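PDB 3GJB: CytC3 from Streptomyces sp., which probably acts as an iron(II)- and 2-oxoglutarate-dependent halogenase of the phytanoyl-CoA dioxygenase family, chlorinating an amino acid held on a carrier protein. Local coordinates for residues 107-112 against 250-255; 156-161 against 223-228. All coordinates share one frame; numbering follows the deposited sequence.

Overall arrangement
The two contacts illustrate how one beta fold uses different chemistry at its cofactor and at its loops. Contact 1 pairs neighbouring strands, 98-108 and 253-262, where they run out into loops, and its buried basic side chains approach 2-oxoglutarate while its aromatic ones lie nearer solvent. Contact 2 joins two loops next to strands 147-152 and 230-235, and its exposed end is apolar packing around a glutamate. Both are partly buried, and each has one antiparallel hydrogen-bonded pair, which in contact 1 is followed by a non-hydrogen-bonded pair and in contact 2 stands alone. They meet at Gly161, whose carbonyl probably accepts from Lys108 and Arg253.

Contact 1 (107-112 against 250-255); sequences PKYQGD and TDYRMG. With AKG (2-oxoglutaric acid), chain D.
Lys108 and Arg253 both grip the carbonyl oxygen of Gly161, and both reach the same carboxylate of 2-oxoglutarate. They sit on adjacent antiparallel strands of the cupin-type double-stranded beta-helix, where a basic residue commonly receives the distal carboxylate of this cosubstrate. Lys108 stays extended and brings NZ to within 2.5 Å of the ligand's O4, a hydrogen bond so short that its exact length is doubtful; Leu243 O is a further acceptor. Arg253 contributes only a weak bond, NH2 to O3 at 3.3 Å, with O3 near the guanidinium plane, while NH1 bonds to Phe106 O. CG of Arg253 is anti to the backbone N (chi1 167°), and bends at the next two torsions fold the guanidinium back until Lys108 CB lies 3.6 Å above its plane, over the centre. An alanine in place of the arginine is likely to leave Phe106 O without this donor, Gly161 O with the lysine alone of these two, and the lysine chain freer to move.

The backbones fix this pairing: Lys108 N donates to Arg253 O at 2.8 Å, and Arg253 N returns a straighter bond to Lys108 O at 3.0 Å. A type II turn from Tyr109 to Asp112 is closed by Asp112 N donating to Tyr109 O; Asp112 OD2 adds a second tie, taking a nearly linear bond from Tyr109 N above the carboxylate plane. The Tyr109 ring lies beside Tyr252, its CE1 3.3 Å from Tyr252 CB. The bent Met254 presses CE against Pro107 CB at 3.3 Å, tighter than usual van der Waals contact.

Contact 2 (156-161 against 223-228); sequences STEQNG and PMVLKP
Glu158 shows how a charged residue can pack through its carbons, here against Pro223 and Val225. From CB the chain leaves with CG anti to the carbonyl carbon (chi1 -75°), which places CG beside the second loop. There CG meets Pro223 CB at 3.7 Å and, more loosely, Val225 CG1 at 4.1 Å. The next torsion is extended, carrying CD along the proline ring to 3.8 Å from Pro223 CG. At the tip, OE2 comes to 3.9 Å from that same CG and OE1 stays only slightly farther from it, so across this contact the carboxylate meets ring carbons.

Behind this surface patch the loops 156-161 and 223-228 are tied by a single antiparallel bridge, at the margin of the cupin-like beta-helix where loop 156-161 follows strand 147-152 and loop 223-228 leads into strand 230-235, neighbours in the sheet. Ser156 N donates almost straight (168°) to Leu226 O at 2.9 Å, and Leu226 N gives a bond of equal length, 2.9 Å, back to Ser156 O. The same oxygen also receives the CA-H of Val225. Leu226 turns its side chain onto Trp150, Ala152 and Pro28. Just after the bridge, Thr157 OG1 accepts from Asn160 N in an ST motif, overlapping the type I turn from Glu158 to Gly161.

Ser156 points its CB toward the partner loop, and OG, anti to the backbone N (chi1 -174°), is thereby set facing a bridging water. This water lies 2.8 Å from Ser156 OG and donates to Met224 O at 2.9 Å, joining hydroxyl and carbonyl, which are too far apart to bond directly.

Contact 1 (107-112 against 250-255)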
ATOM      1  N   PRO A 107      -6.052   6.315  -8.513  1.00 38.48           N
ATOM      2  CA  PRO A 107      -6.417   6.446  -9.924  1.00 38.66           C
ATOM      3  C   PRO A 107      -5.887   7.762 -10.468  1.00 38.47           C
ATOM      4  O   PRO A 107      -5.554   8.663  -9.707  1.00 37.91           O
ATOM      5  CB  PRO A 107      -7.938   6.432  -9.881  1.00 38.14           C
ATOM      6  CG  PRO A 107      -8.207   7.218  -8.629  1.00 40.69           C
ATOM      7  CD  PRO A 107      -7.202   6.624  -7.643  1.00 38.49           C
ATOM      8  N   LYS A 108      -5.785   7.859 -11.784  1.00 38.29           N
ATOM      9  CA  LYS A 108      -5.344   9.096 -12.403  1.00 37.62           C
ATOM     10  C   LYS A 108      -6.049   9.194 -13.742  1.00 37.92           C
ATOM     11  O   LYS A 108      -6.026   8.262 -14.540  1.00 38.64           O
ATOM     12  CB  LYS A 108      -3.827   9.135 -12.574  1.00 35.23           C
ATOM     13  CG  LYS A 108      -3.338  10.558 -12.734  1.00 34.12           C
ATOM     14  CD  LYS A 108      -1.899  10.698 -12.354  1.00 36.08           C
ATOM     15  CE  LYS A 108      -1.500  12.157 -12.331  1.00 32.69           C
ATOM     16  NZ  LYS A 108      -0.056  12.283 -12.017  1.00 35.23           N
ATOM     17  N   TYR A 109      -6.680  10.331 -13.978  1.00 37.44           N
ATOM     18  CA  TYR A 109      -7.444  10.532 -15.190  1.00 39.20           C
ATOM     19  C   TYR A 109      -6.914  11.674 -16.028  1.00 39.52           C
ATOM     20  O   TYR A 109      -6.174  12.519 -15.535  1.00 41.02           O
ATOM     21  CB  TYR A 109      -8.902  10.774 -14.800  1.00 40.54           C
ATOM     22  CG  TYR A 109      -9.478   9.612 -14.021  1.00 44.06           C
ATOM     23  CD1 TYR A 109      -9.648   8.371 -14.633  1.00 45.33           C
ATOM     24  CD2 TYR A 109      -9.823   9.735 -12.667  1.00 43.19           C
ATOM     25  CE1 TYR A 109     -10.143   7.275 -13.930  1.00 46.33           C
ATOM     26  CE2 TYR A 109     -10.326   8.641 -11.948  1.00 43.33           C
ATOM     27  CZ  TYR A 109     -10.480   7.409 -12.595  1.00 46.42           C
ATOM     28  OH  TYR A 109     -10.951   6.293 -11.934  1.00 44.27           O
ATOM     29  N   GLN A 110      -7.293  11.688 -17.300  1.00 38.84           N
ATOM     30  CA  GLN A 110      -6.855  12.734 -18.214  1.00 40.61           C
ATOM     31  C   GLN A 110      -7.121  14.101 -17.587  1.00 40.52           C
ATOM     32  O   GLN A 110      -8.219  14.364 -17.095  1.00 40.54           O
ATOM     33  CB  GLN A 110      -7.598  12.602 -19.556  1.00 40.06           C
ATOM     34  CG  GLN A 110      -7.219  13.626 -20.634  1.00 38.69           C
ATOM     35  CD  GLN A 110      -7.854  14.994 -20.420  1.00 40.86           C
ATOM     36  OE1 GLN A 110      -9.024  15.099 -20.051  1.00 39.97           O
ATOM     37  NE2 GLN A 110      -7.087  16.047 -20.670  1.00 40.62           N
ATOM     38  N   GLY A 111      -6.107  14.960 -17.586  1.00 40.02           N
ATOM     39  CA  GLY A 111      -6.277  16.284 -17.023  1.00 38.01           C
ATOM     40  C   GLY A 111      -5.731  16.436 -15.617  1.00 39.48           C
ATOM     41  O   GLY A 111      -5.524  17.557 -15.167  1.00 39.98           O
ATOM     42  N   ASP A 112      -5.504  15.333 -14.910  1.00 39.30           N
ATOM     43  CA  ASP A 112      -4.968  15.430 -13.559  1.00 40.02           C
ATOM     44  C   ASP A 112      -3.560  15.990 -13.639  1.00 40.87           C
ATOM     45  O   ASP A 112      -2.750  15.563 -14.463  1.00 40.29           O
ATOM     46  CB  ASP A 112      -4.928  14.067 -12.863  1.00 40.15           C
ATOM     47  CG  ASP A 112      -6.308  13.558 -12.488  1.00 41.83           C
ATOM     48  OD1 ASP A 112      -7.264  14.365 -12.481  1.00 44.66           O
ATOM     49  OD2 ASP A 112      -6.431  12.352 -12.185  1.00 40.69           O
ATOM     50  N   THR A 250      -9.969   7.945 -22.095  1.00 39.71           N
ATOM     51  CA  THR A 250     -10.338   6.567 -21.819  1.00 38.96           C
ATOM     52  C   THR A 250      -9.155   5.812 -21.236  1.00 39.15           C
ATOM     53  O   THR A 250      -9.284   4.663 -20.825  1.00 41.62           O
ATOM     54  CB  THR A 250     -10.811   5.850 -23.090  1.00 38.70           C
ATOM     55  OG1 THR A 250      -9.842   6.038 -24.125  1.00 39.78           O
ATOM     56  CG2 THR A 250     -12.155   6.400 -23.544  1.00 37.35           C
ATOM     57  N   ASP A 251      -7.999   6.461 -21.201  1.00 39.21           N
ATOM     58  CA  ASP A 251      -6.792   5.844 -20.666  1.00 40.52           C
ATOM     59  C   ASP A 251      -6.582   6.292 -19.223  1.00 42.24           C
ATOM     60  O   ASP A 251      -6.011   7.343 -18.965  1.00 46.66           O
ATOM     61  CB  ASP A 251      -5.589   6.237 -21.530  1.00 38.70           C
ATOM     62  CG  ASP A 251      -4.262   5.777 -20.946  1.00 39.42           C
ATOM     63  OD1 ASP A 251      -4.233   4.745 -20.246  1.00 41.00           O
ATOM     64  OD2 ASP A 251      -3.235   6.444 -21.206  1.00 40.15           O
ATOM     65  N   TYR A 252      -7.057   5.507 -18.273  1.00 43.14           N
ATOM     66  CA  TYR A 252      -6.884   5.887 -16.881  1.00 42.72           C
ATOM     67  C   TYR A 252      -5.835   4.985 -16.264  1.00 43.01           C
ATOM     68  O   TYR A 252      -5.633   3.855 -16.705  1.00 43.89           O
ATOM     69  CB  TYR A 252      -8.210   5.761 -16.124  1.00 41.82           C
ATOM     70  CG  TYR A 252      -8.656   4.336 -15.913  1.00 41.56           C
ATOM     71  CD1 TYR A 252      -8.144   3.576 -14.860  1.00 40.73           C
ATOM     72  CD2 TYR A 252      -9.531   3.720 -16.810  1.00 41.27           C
ATOM     73  CE1 TYR A 252      -8.482   2.236 -14.711  1.00 41.63           C
ATOM     74  CE2 TYR A 252      -9.876   2.376 -16.673  1.00 41.42           C
ATOM     75  CZ  TYR A 252      -9.346   1.638 -15.622  1.00 41.07           C
ATOM     76  OH  TYR A 252      -9.653   0.305 -15.487  1.00 37.58           O
ATOM     77  N   ARG A 253      -5.136   5.499 -15.266  1.00 42.94           N
ATOM     78  CA  ARG A 253      -4.133   4.706 -14.595  1.00 43.38           C
ATOM     79  C   ARG A 253      -4.702   4.336 -13.241  1.00 44.20           C
ATOM     80  O   ARG A 253      -5.318   5.170 -12.575  1.00 45.40           O
ATOM     81  CB  ARG A 253      -2.840   5.492 -14.421  1.00 43.12           C
ATOM     82  CG  ARG A 253      -1.880   4.824 -13.460  1.00 45.08           C
ATOM     83  CD  ARG A 253      -2.009   5.422 -12.068  1.00 45.09           C
ATOM     84  NE  ARG A 253      -1.172   6.609 -11.924  1.00 43.29           N
ATOM     85  CZ  ARG A 253      -1.107   7.363 -10.831  1.00 43.60           C
ATOM     86  NH1 ARG A 253      -1.841   7.069  -9.761  1.00 41.52           N
ATOM     87  NH2 ARG A 253      -0.285   8.401 -10.803  1.00 44.08           N
ATOM     88  N   MET A 254      -4.510   3.085 -12.843  1.00 43.19           N
ATOM     89  CA  MET A 254      -5.013   2.623 -11.566  1.00 39.67           C
ATOM     90  C   MET A 254      -3.944   1.890 -10.801  1.00 39.13           C
ATOM     91  O   MET A 254      -3.525   0.800 -11.187  1.00 38.14           O
ATOM     92  CB  MET A 254      -6.208   1.690 -11.746  1.00 40.90           C
ATOM     93  CG  MET A 254      -6.885   1.333 -10.431  1.00 38.65           C
ATOM     94  SD  MET A 254      -7.397   2.817  -9.538  1.00 39.55           S
ATOM     95  CE  MET A 254      -8.869   3.265 -10.441  1.00 35.17           C
ATOM     96  N   GLY A 255      -3.497   2.507  -9.715  1.00 37.61           N
ATOM     97  CA  GLY A 255      -2.498   1.887  -8.878  1.00 37.26           C
ATOM     98  C   GLY A 255      -3.168   1.394  -7.605  1.00 36.67           C
ATOM     99  O   GLY A 255      -4.090   2.023  -7.087  1.00 34.23           O
TER
HETATM  100  C1  AKG D 321       1.886  10.429  -4.119  1.00 67.52           C
HETATM  101  O1  AKG D 321       1.194   9.426  -4.057  1.00 71.65           O
HETATM  102  O2  AKG D 321       2.746  10.691  -3.127  1.00 67.25           O
HETATM  103  C2  AKG D 321       1.769  11.354  -5.293  1.00 67.63           C
HETATM  104  O5  AKG D 321       2.459  12.377  -5.374  1.00 58.41           O
HETATM  105  C3  AKG D 321       0.778  11.000  -6.373  1.00 66.78           C
HETATM  106  C4  AKG D 321       0.775  12.051  -7.461  1.00 66.81           C
HETATM  107  C5  AKG D 321      -0.205  11.683  -8.532  1.00 67.63           C
HETATM  108  O3  AKG D 321      -0.856  10.658  -8.461  1.00 67.23           O
HETATM  109  O4  AKG D 321      -0.352  12.508  -9.571  1.00 68.12           O
HETATM  110  O   HOH W   1      -8.649   9.305 -18.373  1.00 43.96           O

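Contact 2 (156-161 against 223-228)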
ATOM      1  N   SER A 156       1.042   2.143 -16.015  1.00 34.42           N
ATOM      2  CA  SER A 156       1.347   3.453 -15.484  1.00 34.52           C
ATOM      3  C   SER A 156       2.404   3.977 -16.434  1.00 35.33           C
ATOM      4  O   SER A 156       3.519   3.461 -16.473  1.00 36.61           O
ATOM      5  CB  SER A 156       1.914   3.368 -14.069  1.00 31.84           C
ATOM      6  OG  SER A 156       2.075   4.676 -13.551  1.00 33.38           O
ATOM      7  N   THR A 157       2.054   4.994 -17.208  1.00 36.15           N
ATOM      8  CA  THR A 157       2.987   5.540 -18.182  1.00 37.49           C
ATOM      9  C   THR A 157       3.263   7.005 -17.933  1.00 39.28           C
ATOM     10  O   THR A 157       2.623   7.636 -17.085  1.00 40.39           O
ATOM     11  CB  THR A 157       2.419   5.411 -19.599  1.00 36.40           C
ATOM     12  OG1 THR A 157       1.217   6.191 -19.696  1.00 38.50           O
ATOM     13  CG2 THR A 157       2.091   3.961 -19.905  1.00 36.17           C
ATOM     14  N   GLU A 158       4.224   7.548 -18.670  1.00 39.34           N
ATOM     15  CA  GLU A 158       4.527   8.957 -18.532  1.00 41.26           C
ATOM     16  C   GLU A 158       3.320   9.703 -19.060  1.00 39.91           C
ATOM     17  O   GLU A 158       2.948  10.745 -18.537  1.00 41.06           O
ATOM     18  CB  GLU A 158       5.768   9.343 -19.337  1.00 41.41           C
ATOM     19  CG  GLU A 158       7.068   8.879 -18.712  1.00 45.08           C
ATOM     20  CD  GLU A 158       8.284   9.331 -19.493  1.00 48.14           C
ATOM     21  OE1 GLU A 158       8.488  10.557 -19.639  1.00 49.64           O
ATOM     22  OE2 GLU A 158       9.038   8.455 -19.964  1.00 49.95           O
ATOM     23  N   GLN A 159       2.686   9.154 -20.088  1.00 38.74           N
ATOM     24  CA  GLN A 159       1.531   9.826 -20.652  1.00 38.79           C
ATOM     25  C   GLN A 159       0.345   9.896 -19.692  1.00 37.92           C
ATOM     26  O   GLN A 159      -0.376  10.889 -19.694  1.00 38.44           O
ATOM     27  CB  GLN A 159       1.097   9.173 -21.969  1.00 40.42           C
ATOM     28  CG  GLN A 159      -0.036   9.930 -22.643  1.00 44.60           C
ATOM     29  CD  GLN A 159      -0.361   9.428 -24.038  1.00 47.71           C
ATOM     30  OE1 GLN A 159      -0.788   8.290 -24.218  1.00 49.84           O
ATOM     31  NE2 GLN A 159      -0.167  10.285 -25.035  1.00 48.33           N
ATOM     32  N   ASN A 160       0.128   8.863 -18.873  1.00 36.64           N
ATOM     33  CA  ASN A 160      -1.008   8.934 -17.953  1.00 35.34           C
ATOM     34  C   ASN A 160      -0.701   9.335 -16.506  1.00 34.31           C
ATOM     35  O   ASN A 160      -1.459   9.031 -15.589  1.00 35.68           O
ATOM     36  CB  ASN A 160      -1.878   7.657 -18.032  1.00 33.20           C
ATOM     37  CG  ASN A 160      -1.205   6.405 -17.491  1.00 35.00           C
ATOM     38  OD1 ASN A 160      -1.671   5.304 -17.770  1.00 36.74           O
ATOM     39  ND2 ASN A 160      -0.141   6.556 -16.709  1.00 33.19           N
ATOM     40  N   GLY A 161       0.414  10.041 -16.328  1.00 33.62           N
ATOM     41  CA  GLY A 161       0.799  10.574 -15.031  1.00 35.55           C
ATOM     42  C   GLY A 161       1.536   9.715 -14.031  1.00 36.77           C
ATOM     43  O   GLY A 161       1.289   9.832 -12.833  1.00 36.69           O
ATOM     44  N   PRO A 223      11.101   8.433 -14.307  1.00 53.96           N
ATOM     45  CA  PRO A 223       9.685   8.051 -14.352  1.00 52.25           C
ATOM     46  C   PRO A 223       9.585   6.564 -14.038  1.00 52.33           C
ATOM     47  O   PRO A 223      10.284   5.755 -14.646  1.00 54.40           O
ATOM     48  CB  PRO A 223       9.285   8.310 -15.808  1.00 52.31           C
ATOM     49  CG  PRO A 223      10.466   9.044 -16.420  1.00 53.26           C
ATOM     50  CD  PRO A 223      11.644   8.531 -15.670  1.00 53.19           C
ATOM     51  N   MET A 224       8.719   6.195 -13.105  1.00 50.95           N
ATOM     52  CA  MET A 224       8.562   4.787 -12.765  1.00 47.78           C
ATOM     53  C   MET A 224       7.389   4.208 -13.564  1.00 45.74           C
ATOM     54  O   MET A 224       6.279   4.067 -13.038  1.00 43.70           O
ATOM     55  CB  MET A 224       8.333   4.642 -11.250  1.00 46.92           C
ATOM     56  CG  MET A 224       8.287   3.206 -10.729  1.00 46.91           C
ATOM     57  SD  MET A 224       9.691   2.160 -11.236  1.00 46.93           S
ATOM     58  CE  MET A 224      11.057   2.861 -10.253  1.00 42.54           C
ATOM     59  N   VAL A 225       7.631   3.886 -14.838  1.00 43.18           N
ATOM     60  CA  VAL A 225       6.576   3.328 -15.681  1.00 41.58           C
ATOM     61  C   VAL A 225       6.420   1.847 -15.361  1.00 41.88           C
ATOM     62  O   VAL A 225       7.406   1.134 -15.166  1.00 41.97           O
ATOM     63  CB  VAL A 225       6.860   3.532 -17.200  1.00 40.91           C
ATOM     64  CG1 VAL A 225       7.231   4.986 -17.471  1.00 40.23           C
ATOM     65  CG2 VAL A 225       7.934   2.606 -17.670  1.00 41.66           C
ATOM     66  N   LEU A 226       5.174   1.387 -15.299  1.00 40.77           N
ATOM     67  CA  LEU A 226       4.895   0.006 -14.943  1.00 39.91           C
ATOM     68  C   LEU A 226       3.867  -0.636 -15.846  1.00 39.90           C
ATOM     69  O   LEU A 226       2.926   0.015 -16.292  1.00 42.12           O
ATOM     70  CB  LEU A 226       4.367  -0.062 -13.508  1.00 37.81           C
ATOM     71  CG  LEU A 226       5.222   0.443 -12.349  1.00 38.42           C
ATOM     72  CD1 LEU A 226       4.334   0.715 -11.140  1.00 37.45           C
ATOM     73  CD2 LEU A 226       6.291  -0.577 -12.017  1.00 37.82           C
ATOM     74  N   LYS A 227       4.045  -1.923 -16.109  1.00 40.75           N
ATOM     75  CA  LYS A 227       3.081  -2.651 -16.915  1.00 40.65           C
ATOM     76  C   LYS A 227       2.074  -3.179 -15.918  1.00 38.78           C
ATOM     77  O   LYS A 227       2.334  -3.177 -14.718  1.00 40.85           O
ATOM     78  CB  LYS A 227       3.745  -3.819 -17.638  1.00 43.46           C
ATOM     79  CG  LYS A 227       4.344  -3.439 -18.973  1.00 48.08           C
ATOM     80  CD  LYS A 227       5.847  -3.385 -18.923  1.00 52.49           C
ATOM     81  CE  LYS A 227       6.445  -4.776 -18.861  1.00 54.85           C
ATOM     82  NZ  LYS A 227       7.935  -4.701 -18.848  1.00 57.93           N
ATOM     83  N   PRO A 228       0.901  -3.614 -16.387  1.00 36.79           N
ATOM     84  CA  PRO A 228      -0.056  -4.130 -15.408  1.00 35.31           C
ATOM     85  C   PRO A 228       0.606  -5.301 -14.689  1.00 37.21           C
ATOM     86  O   PRO A 228       1.288  -6.109 -15.319  1.00 37.91           O
ATOM     87  CB  PRO A 228      -1.222  -4.591 -16.275  1.00 34.69           C
ATOM     88  CG  PRO A 228      -1.140  -3.695 -17.476  1.00 33.15           C
ATOM     89  CD  PRO A 228       0.337  -3.624 -17.749  1.00 34.65           C
TER
HETATM   90  O   HOH W   2       3.989   4.850 -11.521  1.00 48.98           O